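PDB 4F43: protelomerase from Agrobacterium tumefaciens, which probably resolves replicated telomeres by cutting and rejoining DNA strands, generating and protecting the hairpin ends of a linear chromosome. Local coordinates for residues A34-A39 with T73-A78; L30-D35 with D54-I59. The protein carries 1 engineered substitution. All coordinates share one frame; numbering follows the deposited sequence.

Contact 1 (A34-A39 with T73-A78). With nucleotides of chain B.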
ATOM      1  N   ALA A  34      17.012 -17.061   9.169  1.00 24.76           N
ATOM      2  CA  ALA A  34      18.366 -16.869   9.678  1.00 17.80           C
ATOM      3  C   ALA A  34      19.186 -18.152   9.569  1.00 32.33           C
ATOM      4  O   ALA A  34      20.334 -18.130   9.127  1.00 40.08           O
ATOM      5  CB  ALA A  34      18.327 -16.385  11.119  1.00 18.22           C
ATOM      6  N   ASP A  35      18.587 -19.268   9.973  1.00 39.70           N
ATOM      7  CA  ASP A  35      19.244 -20.568   9.892  1.00 29.38           C
ATOM      8  C   ASP A  35      19.437 -20.986   8.440  1.00 27.28           C
ATOM      9  O   ASP A  35      20.371 -21.719   8.113  1.00 36.21           O
ATOM     10  CB  ASP A  35      18.430 -21.628  10.636  1.00 33.20           C
ATOM     11  CG  ASP A  35      18.235 -21.294  12.100  1.00 54.14           C
ATOM     12  OD1 ASP A  35      19.047 -20.518  12.646  1.00 62.14           O
ATOM     13  OD2 ASP A  35      17.268 -21.806  12.705  1.00 59.93           O
ATOM     14  N   PHE A  36      18.543 -20.518   7.577  1.00 22.50           N
ATOM     15  CA  PHE A  36      18.635 -20.783   6.147  1.00 17.07           C
ATOM     16  C   PHE A  36      19.881 -20.114   5.572  1.00 27.81           C
ATOM     17  O   PHE A  36      20.739 -20.771   4.972  1.00 37.40           O
ATOM     18  CB  PHE A  36      17.385 -20.256   5.444  1.00 16.85           C
ATOM     19  CG  PHE A  36      17.216 -20.763   4.047  1.00 17.24           C
ATOM     20  CD1 PHE A  36      16.755 -22.046   3.815  1.00 17.58           C
ATOM     21  CD2 PHE A  36      17.505 -19.954   2.964  1.00 18.77           C
ATOM     22  CE1 PHE A  36      16.593 -22.515   2.530  1.00 26.90           C
ATOM     23  CE2 PHE A  36      17.344 -20.418   1.676  1.00 26.21           C
ATOM     24  CZ  PHE A  36      16.887 -21.700   1.460  1.00 33.64           C
ATOM     25  N   ILE A  37      19.970 -18.802   5.769  1.00 27.67           N
ATOM     26  CA  ILE A  37      21.123 -18.029   5.319  1.00 33.13           C
ATOM     27  C   ILE A  37      22.410 -18.560   5.951  1.00 37.23           C
ATOM     28  O   ILE A  37      23.466 -18.572   5.317  1.00 38.66           O
ATOM     29  CB  ILE A  37      20.956 -16.529   5.644  1.00 32.36           C
ATOM     30  CG1 ILE A  37      19.670 -15.986   5.017  1.00 30.46           C
ATOM     31  CG2 ILE A  37      22.158 -15.732   5.159  1.00 27.52           C
ATOM     32  CD1 ILE A  37      19.614 -16.126   3.513  1.00 27.40           C
ATOM     33  N   ALA A  38      22.308 -19.015   7.196  1.00 37.70           N
ATOM     34  CA  ALA A  38      23.446 -19.592   7.905  1.00 39.18           C
ATOM     35  C   ALA A  38      23.938 -20.866   7.225  1.00 34.87           C
ATOM     36  O   ALA A  38      25.137 -21.037   7.002  1.00 37.68           O
ATOM     37  CB  ALA A  38      23.080 -19.871   9.354  1.00 39.06           C
ATOM     38  N   ALA A  39      23.003 -21.754   6.896  1.00 33.30           N
ATOM     39  CA  ALA A  39      23.337 -23.018   6.250  1.00 29.41           C
ATOM     40  C   ALA A  39      23.838 -22.798   4.827  1.00 31.72           C
ATOM     41  O   ALA A  39      24.618 -23.598   4.309  1.00 35.68           O
ATOM     42  CB  ALA A  39      22.133 -23.948   6.252  1.00 21.00           C
ATOM     43  N   THR A  73       8.939 -14.365  -0.840  1.00 18.97           N
ATOM     44  CA  THR A  73       9.485 -13.027  -1.051  1.00 22.95           C
ATOM     45  C   THR A  73      10.482 -12.674   0.053  1.00 20.68           C
ATOM     46  O   THR A  73      11.560 -12.137  -0.221  1.00 21.11           O
ATOM     47  CB  THR A  73       8.375 -11.960  -1.117  1.00 29.37           C
ATOM     48  OG1 THR A  73       7.541 -12.203  -2.257  1.00 34.80           O
ATOM     49  CG2 THR A  73       8.973 -10.565  -1.225  1.00 20.38           C
ATOM     50  N   LYS A  74      10.126 -12.998   1.296  1.00 18.28           N
ATOM     51  CA  LYS A  74      11.020 -12.770   2.432  1.00 18.77           C
ATOM     52  C   LYS A  74      12.360 -13.489   2.265  1.00 27.63           C
ATOM     53  O   LYS A  74      13.426 -12.874   2.379  1.00 33.62           O
ATOM     54  CB  LYS A  74      10.362 -13.205   3.743  1.00 26.38           C
ATOM     55  CG  LYS A  74       9.117 -12.420   4.118  1.00 35.37           C
ATOM     56  CD  LYS A  74       8.577 -12.876   5.463  1.00 36.03           C
ATOM     57  CE  LYS A  74       7.298 -12.144   5.831  1.00 49.50           C
ATOM     58  NZ  LYS A  74       7.514 -10.680   5.990  1.00 58.39           N
ATOM     59  N   TYR A  75      12.295 -14.792   1.998  1.00 28.64           N
ATOM     60  CA  TYR A  75      13.491 -15.600   1.777  1.00 22.69           C
ATOM     61  C   TYR A  75      14.360 -15.017   0.670  1.00 28.12           C
ATOM     62  O   TYR A  75      15.562 -14.833   0.850  1.00 41.17           O
ATOM     63  CB  TYR A  75      13.117 -17.041   1.418  1.00 26.16           C
ATOM     64  CG  TYR A  75      12.722 -17.906   2.594  1.00 33.00           C
ATOM     65  CD1 TYR A  75      13.680 -18.410   3.465  1.00 40.53           C
ATOM     66  CD2 TYR A  75      11.393 -18.238   2.819  1.00 32.27           C
ATOM     67  CE1 TYR A  75      13.322 -19.208   4.535  1.00 45.69           C
ATOM     68  CE2 TYR A  75      11.026 -19.034   3.885  1.00 39.13           C
ATOM     69  CZ  TYR A  75      11.994 -19.516   4.740  1.00 49.12           C
ATOM     70  OH  TYR A  75      11.630 -20.310   5.803  1.00 54.06           O
ATOM     71  N   ARG A  76      13.741 -14.727  -0.471  1.00 24.53           N
ATOM     72  CA  ARG A  76      14.462 -14.203  -1.628  1.00 27.74           C
ATOM     73  C   ARG A  76      15.144 -12.869  -1.336  1.00 28.44           C
ATOM     74  O   ARG A  76      16.295 -12.656  -1.725  1.00 26.80           O
ATOM     75  CB  ARG A  76      13.527 -14.071  -2.832  1.00 28.60           C
ATOM     76  CG  ARG A  76      13.016 -15.400  -3.361  1.00 32.30           C
ATOM     77  CD  ARG A  76      12.105 -15.201  -4.559  1.00 28.99           C
ATOM     78  NE  ARG A  76      12.810 -14.564  -5.667  1.00 30.39           N
ATOM     79  CZ  ARG A  76      13.555 -15.220  -6.551  1.00 27.25           C
ATOM     80  NH1 ARG A  76      13.693 -16.535  -6.457  1.00 35.93           N
ATOM     81  NH2 ARG A  76      14.163 -14.561  -7.529  1.00 18.83           N
ATOM     82  N   ASN A  77      14.435 -11.975  -0.653  1.00 22.83           N
ATOM     83  CA  ASN A  77      15.020 -10.701  -0.250  1.00 20.38           C
ATOM     84  C   ASN A  77      16.185 -10.892   0.714  1.00 34.57           C
ATOM     85  O   ASN A  77      17.189 -10.179   0.644  1.00 47.45           O
ATOM     86  CB  ASN A  77      13.961  -9.786   0.366  1.00 15.26           C
ATOM     87  CG  ASN A  77      13.027  -9.198  -0.671  1.00 23.79           C
ATOM     88  OD1 ASN A  77      13.412  -8.991  -1.823  1.00 26.98           O
ATOM     89  ND2 ASN A  77      11.793  -8.922  -0.267  1.00 25.74           N
ATOM     90  N   ALA A  78      16.049 -11.866   1.609  1.00 28.22           N
ATOM     91  CA  ALA A  78      17.118 -12.195   2.545  1.00 32.62           C
ATOM     92  C   ALA A  78      18.357 -12.684   1.803  1.00 41.57           C
ATOM     93  O   ALA A  78      19.483 -12.320   2.146  1.00 45.58           O
ATOM     94  CB  ALA A  78      16.648 -13.238   3.544  1.00 29.26           C
TER
ATOM     95  P    DT B  20       9.963 -11.935  -5.240  1.00 31.70           P
ATOM     96  OP1  DT B  20      11.425 -11.927  -5.015  1.00 34.23           O
ATOM     97  OP2  DT B  20       9.081 -12.719  -4.346  1.00 28.49           O
ATOM     98  O5'  DT B  20       9.463 -10.415  -5.242  1.00 35.70           O
ATOM     99  C5'  DT B  20      10.160  -9.434  -6.003  1.00 34.24           C
ATOM    100  C4'  DT B  20       9.621  -8.043  -5.716  1.00 28.46           C
ATOM    101  O4'  DT B  20       8.229  -7.974  -6.115  1.00 28.16           O
ATOM    102  C3'  DT B  20       9.666  -7.620  -4.250  1.00 28.95           C
ATOM    103  O3'  DT B  20      10.020  -6.244  -4.144  1.00 29.49           O
ATOM    104  C2'  DT B  20       8.238  -7.866  -3.771  1.00 28.76           C
ATOM    105  C1'  DT B  20       7.436  -7.554  -5.026  1.00 28.40           C
ATOM    106  N1   DT B  20       6.153  -8.292  -5.074  1.00 28.10           N
ATOM    107  C2   DT B  20       4.981  -7.593  -5.248  1.00 30.58           C
ATOM    108  O2   DT B  20       4.936  -6.382  -5.371  1.00 46.25           O
ATOM    109  N3   DT B  20       3.856  -8.374  -5.276  1.00 27.99           N
ATOM    110  C4   DT B  20       3.781  -9.748  -5.150  1.00 27.80           C
ATOM    111  O4   DT B  20       2.711 -10.352  -5.188  1.00 27.80           O
ATOM    112  C5   DT B  20       5.049 -10.410  -4.968  1.00 27.79           C
ATOM    113  C7   DT B  20       5.116 -11.898  -4.819  1.00 27.83           C
ATOM    114  C6   DT B  20       6.159  -9.663  -4.938  1.00 41.00           C
ATOM    115  P    DA B  21      10.198  -5.563  -2.699  1.00 30.90           P
ATOM    116  OP1  DA B  21      11.302  -4.582  -2.792  1.00 39.47           O
ATOM    117  OP2  DA B  21      10.257  -6.643  -1.688  1.00 25.49           O
ATOM    118  O5'  DA B  21       8.827  -4.766  -2.490  1.00 39.50           O
ATOM    119  C5'  DA B  21       8.555  -3.593  -3.256  1.00 24.89           C
ATOM    120  C4'  DA B  21       7.217  -2.978  -2.879  1.00 25.68           C
ATOM    121  O4'  DA B  21       6.168  -3.965  -3.039  1.00 23.87           O
ATOM    122  C3'  DA B  21       7.089  -2.490  -1.439  1.00 25.42           C
ATOM    123  O3'  DA B  21       6.170  -1.407  -1.383  1.00 30.75           O
ATOM    124  C2'  DA B  21       6.507  -3.709  -0.741  1.00 24.42           C
ATOM    125  C1'  DA B  21       5.503  -4.133  -1.804  1.00 23.91           C
ATOM    126  N9   DA B  21       5.056  -5.517  -1.713  1.00 23.79           N
ATOM    127  C8   DA B  21       5.813  -6.637  -1.507  1.00 24.08           C
ATOM    128  N7   DA B  21       5.111  -7.748  -1.482  1.00 23.97           N
ATOM    129  C5   DA B  21       3.808  -7.323  -1.688  1.00 23.54           C
ATOM    130  C6   DA B  21       2.573  -8.000  -1.774  1.00 23.27           C
ATOM    131  N6   DA B  21       2.415  -9.325  -1.660  1.00 23.40           N
ATOM    132  N1   DA B  21       1.479  -7.245  -1.989  1.00 22.92           N
ATOM    133  C2   DA B  21       1.589  -5.921  -2.110  1.00 42.41           C
ATOM    134  N3   DA B  21       2.685  -5.176  -2.049  1.00 44.93           N
ATOM    135  C4   DA B  21       3.762  -5.948  -1.835  1.00 23.44           C
TER
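F36 and Y75 face each other with their CA atoms 8.5 Å apart, and the CA atoms of I37 and A78 come closer, at 7.6 Å. Both segments are regular helix, 34-39 within helix 28-40 and 73-78 within helix 65-82, and all four touching residues are buried. The shorter gap falls where the small side chain of A78 lets the helices approach. The aromatic pair is a T-shaped stack: Y75 turns its edge, at CD1, over one face of F36, off-centre toward the rim, with ring centroids 5.4 Å apart and planes at 68°. F36 has CG anti to its backbone N (chi1 -166°), which swings the ring beside its own carbonyl carbon and into the path of the tyrosine. The Y75 hydroxyl bonds to E56 on helix 46-59. Beside the rings, I37 reaches across with its terminal CD1, which lies 4.0 Å from A78 C and also touches the alanine methyl.

The other flank of segment 73-78 serves the DNA backbone. T73 OG1 donates to OP2 of DT20 of chain B at 2.6 Å, while R76 NE approaches OP1 of the same phosphate at 3.0 Å, edge-on and in the guanidinium plane, through a bent bond of 138°. R76 NH1 is taken by the carbonyls of L90 and A93, which hold the guanidinium in that orientation. One turn beyond T73, N77 ND2 donates to OP2 of DA21 of chain B at 3.1 Å. The chemistry is thus split around one helix: apolar and aromatic packing seats 73-78 against 34-39, while hydroxyl, guanidinium and amide donors hold two adjacent phosphates, consistent with backbone contact along this part of the DNA.

Contact 2 (L30-D35 with D54-I59)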
ATOM      1  N   LEU A  30      11.480 -15.777  11.120  1.00 38.09           N
ATOM      2  CA  LEU A  30      12.741 -15.044  11.056  1.00 36.73           C
ATOM      3  C   LEU A  30      13.908 -15.947  11.449  1.00 44.20           C
ATOM      4  O   LEU A  30      14.997 -15.855  10.883  1.00 47.60           O
ATOM      5  CB  LEU A  30      12.695 -13.817  11.971  1.00 34.17           C
ATOM      6  CG  LEU A  30      11.698 -12.715  11.606  1.00 30.68           C
ATOM      7  CD1 LEU A  30      11.606 -11.684  12.720  1.00 23.82           C
ATOM      8  CD2 LEU A  30      12.093 -12.054  10.296  1.00 32.72           C
ATOM      9  N   LEU A  31      13.666 -16.823  12.420  1.00 47.98           N
ATOM     10  CA  LEU A  31      14.668 -17.792  12.846  1.00 45.61           C
ATOM     11  C   LEU A  31      14.977 -18.800  11.745  1.00 36.66           C
ATOM     12  O   LEU A  31      16.138 -19.137  11.516  1.00 36.57           O
ATOM     13  CB  LEU A  31      14.213 -18.521  14.113  1.00 42.93           C
ATOM     14  CG  LEU A  31      14.246 -17.714  15.411  1.00 47.43           C
ATOM     15  CD1 LEU A  31      13.749 -18.554  16.577  1.00 52.22           C
ATOM     16  CD2 LEU A  31      15.646 -17.187  15.682  1.00 44.29           C
ATOM     17  N   ARG A  32      13.938 -19.280  11.067  1.00 25.34           N
ATOM     18  CA  ARG A  32      14.125 -20.233   9.977  1.00 29.46           C
ATOM     19  C   ARG A  32      14.888 -19.604   8.816  1.00 29.80           C
ATOM     20  O   ARG A  32      15.713 -20.258   8.178  1.00 30.39           O
ATOM     21  CB  ARG A  32      12.784 -20.789   9.495  1.00 35.99           C
ATOM     22  CG  ARG A  32      12.049 -21.617  10.534  1.00 50.20           C
ATOM     23  CD  ARG A  32      11.161 -22.661   9.882  1.00 65.03           C
ATOM     24  NE  ARG A  32      11.944 -23.620   9.106  1.00 78.73           N
ATOM     25  CZ  ARG A  32      12.464 -24.736   9.605  1.00 85.74           C
ATOM     26  NH1 ARG A  32      12.286 -25.040  10.884  1.00 91.30           N
ATOM     27  NH2 ARG A  32      13.163 -25.549   8.825  1.00 83.38           N
ATOM     28  N   ILE A  33      14.609 -18.332   8.551  1.00 29.87           N
ATOM     29  CA  ILE A  33      15.321 -17.590   7.515  1.00 29.31           C
ATOM     30  C   ILE A  33      16.784 -17.394   7.902  1.00 30.55           C
ATOM     31  O   ILE A  33      17.687 -17.544   7.074  1.00 28.41           O
ATOM     32  CB  ILE A  33      14.667 -16.216   7.256  1.00 30.99           C
ATOM     33  CG1 ILE A  33      13.239 -16.397   6.741  1.00 30.48           C
ATOM     34  CG2 ILE A  33      15.483 -15.408   6.260  1.00 25.32           C
ATOM     35  CD1 ILE A  33      12.505 -15.097   6.497  1.00 26.65           C
ATOM     36  N   ALA A  34      17.012 -17.061   9.169  1.00 24.76           N
ATOM     37  CA  ALA A  34      18.366 -16.869   9.678  1.00 17.80           C
ATOM     38  C   ALA A  34      19.186 -18.152   9.569  1.00 32.33           C
ATOM     39  O   ALA A  34      20.334 -18.130   9.127  1.00 40.08           O
ATOM     40  CB  ALA A  34      18.327 -16.385  11.119  1.00 18.22           C
ATOM     41  N   ASP A  35      18.587 -19.268   9.973  1.00 39.70           N
ATOM     42  CA  ASP A  35      19.244 -20.568   9.892  1.00 29.38           C
ATOM     43  C   ASP A  35      19.437 -20.986   8.440  1.00 27.28           C
ATOM     44  O   ASP A  35      20.371 -21.719   8.113  1.00 36.21           O
ATOM     45  CB  ASP A  35      18.430 -21.628  10.636  1.00 33.20           C
ATOM     46  CG  ASP A  35      18.235 -21.294  12.100  1.00 54.14           C
ATOM     47  OD1 ASP A  35      19.047 -20.518  12.646  1.00 62.14           O
ATOM     48  OD2 ASP A  35      17.268 -21.806  12.705  1.00 59.93           O
ATOM     49  N   ASP A  54      14.101 -27.428  -0.555  1.00 30.94           N
ATOM     50  CA  ASP A  54      13.027 -28.416  -0.555  1.00 48.62           C
ATOM     51  C   ASP A  54      12.517 -28.654   0.860  1.00 47.57           C
ATOM     52  O   ASP A  54      11.312 -28.773   1.080  1.00 47.83           O
ATOM     53  CB  ASP A  54      13.486 -29.731  -1.188  1.00 62.40           C
ATOM     54  CG  ASP A  54      13.462 -29.688  -2.702  1.00 66.19           C
ATOM     55  OD1 ASP A  54      13.475 -30.769  -3.326  1.00 67.12           O
ATOM     56  OD2 ASP A  54      13.424 -28.574  -3.267  1.00 64.76           O
ATOM     57  N   ALA A  55      13.437 -28.721   1.815  1.00 47.43           N
ATOM     58  CA  ALA A  55      13.059 -28.871   3.215  1.00 57.64           C
ATOM     59  C   ALA A  55      12.338 -27.619   3.709  1.00 61.13           C
ATOM     60  O   ALA A  55      11.269 -27.703   4.325  1.00 63.13           O
ATOM     61  CB  ALA A  55      14.285 -29.156   4.070  1.00 56.93           C
ATOM     62  N   GLU A  56      12.925 -26.459   3.420  1.00 59.31           N
ATOM     63  CA  GLU A  56      12.358 -25.183   3.845  1.00 49.18           C
ATOM     64  C   GLU A  56      10.950 -24.981   3.287  1.00 44.01           C
ATOM     65  O   GLU A  56      10.074 -24.447   3.967  1.00 38.30           O
ATOM     66  CB  GLU A  56      13.265 -24.025   3.423  1.00 44.29           C
ATOM     67  CG  GLU A  56      13.258 -22.858   4.393  1.00 50.23           C
ATOM     68  CD  GLU A  56      13.860 -23.221   5.736  1.00 58.65           C
ATOM     69  OE1 GLU A  56      13.441 -22.637   6.757  1.00 64.74           O
ATOM     70  OE2 GLU A  56      14.760 -24.088   5.770  1.00 58.60           O
ATOM     71  N   ILE A  57      10.742 -25.412   2.046  1.00 49.40           N
ATOM     72  CA  ILE A  57       9.423 -25.376   1.425  1.00 47.20           C
ATOM     73  C   ILE A  57       8.497 -26.377   2.105  1.00 43.35           C
ATOM     74  O   ILE A  57       7.327 -26.086   2.364  1.00 42.37           O
ATOM     75  CB  ILE A  57       9.504 -25.678  -0.089  1.00 44.27           C
ATOM     76  CG1 ILE A  57       9.925 -24.427  -0.857  1.00 40.88           C
ATOM     77  CG2 ILE A  57       8.167 -26.175  -0.618  1.00 45.68           C
ATOM     78  CD1 ILE A  57       8.913 -23.304  -0.786  1.00 28.17           C
ATOM     79  N   ALA A  58       9.039 -27.553   2.409  1.00 49.56           N
ATOM     80  CA  ALA A  58       8.279 -28.604   3.074  1.00 52.83           C
ATOM     81  C   ALA A  58       7.768 -28.149   4.437  1.00 56.11           C
ATOM     82  O   ALA A  58       6.747 -28.642   4.917  1.00 52.92           O
ATOM     83  CB  ALA A  58       9.119 -29.866   3.212  1.00 56.08           C
ATOM     84  N   ILE A  59       8.483 -27.212   5.057  1.00 63.81           N
ATOM     85  CA  ILE A  59       8.050 -26.647   6.335  1.00 72.87           C
ATOM     86  C   ILE A  59       6.675 -25.984   6.230  1.00 75.11           C
ATOM     87  O   ILE A  59       5.680 -26.526   6.710  1.00 77.17           O
ATOM     88  CB  ILE A  59       9.062 -25.620   6.881  1.00 79.03           C
ATOM     89  CG1 ILE A  59      10.436 -26.267   7.053  1.00 83.77           C
ATOM     90  CG2 ILE A  59       8.580 -25.048   8.206  1.00 80.18           C
ATOM     91  CD1 ILE A  59      10.445 -27.429   8.019  1.00 87.59           C
TER
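R32 and E56 form a salt bridge between helix 28-40 and helix 46-59, with R32 NE donating to E56 OE1 at 3.0 Å. The bond is moderately bent (145° at the hydrogen) and reaches OE1 from 43° above the carboxylate plane, with the carboxylate oxygen itself somewhat tilted from the guanidinium plane. The two side chains run past each other in opposite directions, and this offset brings OE1 within 3.4 Å of R32 CB, while E56 OE2 stays 3.7 Å from R32 NH2, so the pair is joined by one bond and not two. A bend at chi3 (63°) turns the arginine tip over I59, whose CG1 and CD1 lie against one guanidinium face; I59 is poorly ordered and the closeness of this packing is uncertain.

The two segments run roughly antiparallel, neighbouring arms of an alpha-alpha hairpin in the helical N-terminal part of the chain, with the CA atoms of R32 and E56 8.1 Å apart. Farther out, E56 OE1 has a second donor in the hydroxyl of Y75, against which R32 also packs, so one buried carboxylate oxygen is gripped from two helices. Behind the arginine, I33 turns away to meet K74, Y75 and A78 of helix 65-82, while L31 and A34 rest on I15 of helix 9-18. At the start of the segment, L30 N makes a weak hydrogen bond to a DNA phosphate.

How the contacts relate
Contacts 1 and 2 both start from helix 28-40, share A34 and D35, and lie with centres about 8 Å apart on the same side of the chain's centre. Along the chain, 28-40 is followed first by helix 46-59, its partner in contact 2, then by helix 65-82, its partner in contact 1. The three helices therefore meet in one cluster. F36 CD1 lies 3.5 Å from E56 OE2, and the methyl A78 CB lies 3.7 Å from I33 CG2, so the two contacts touch each other directly. Helix 65-82, which carries the phosphate-binding side chains, is thereby tied to the other two in the N-terminal DNA-contacting part of the protein.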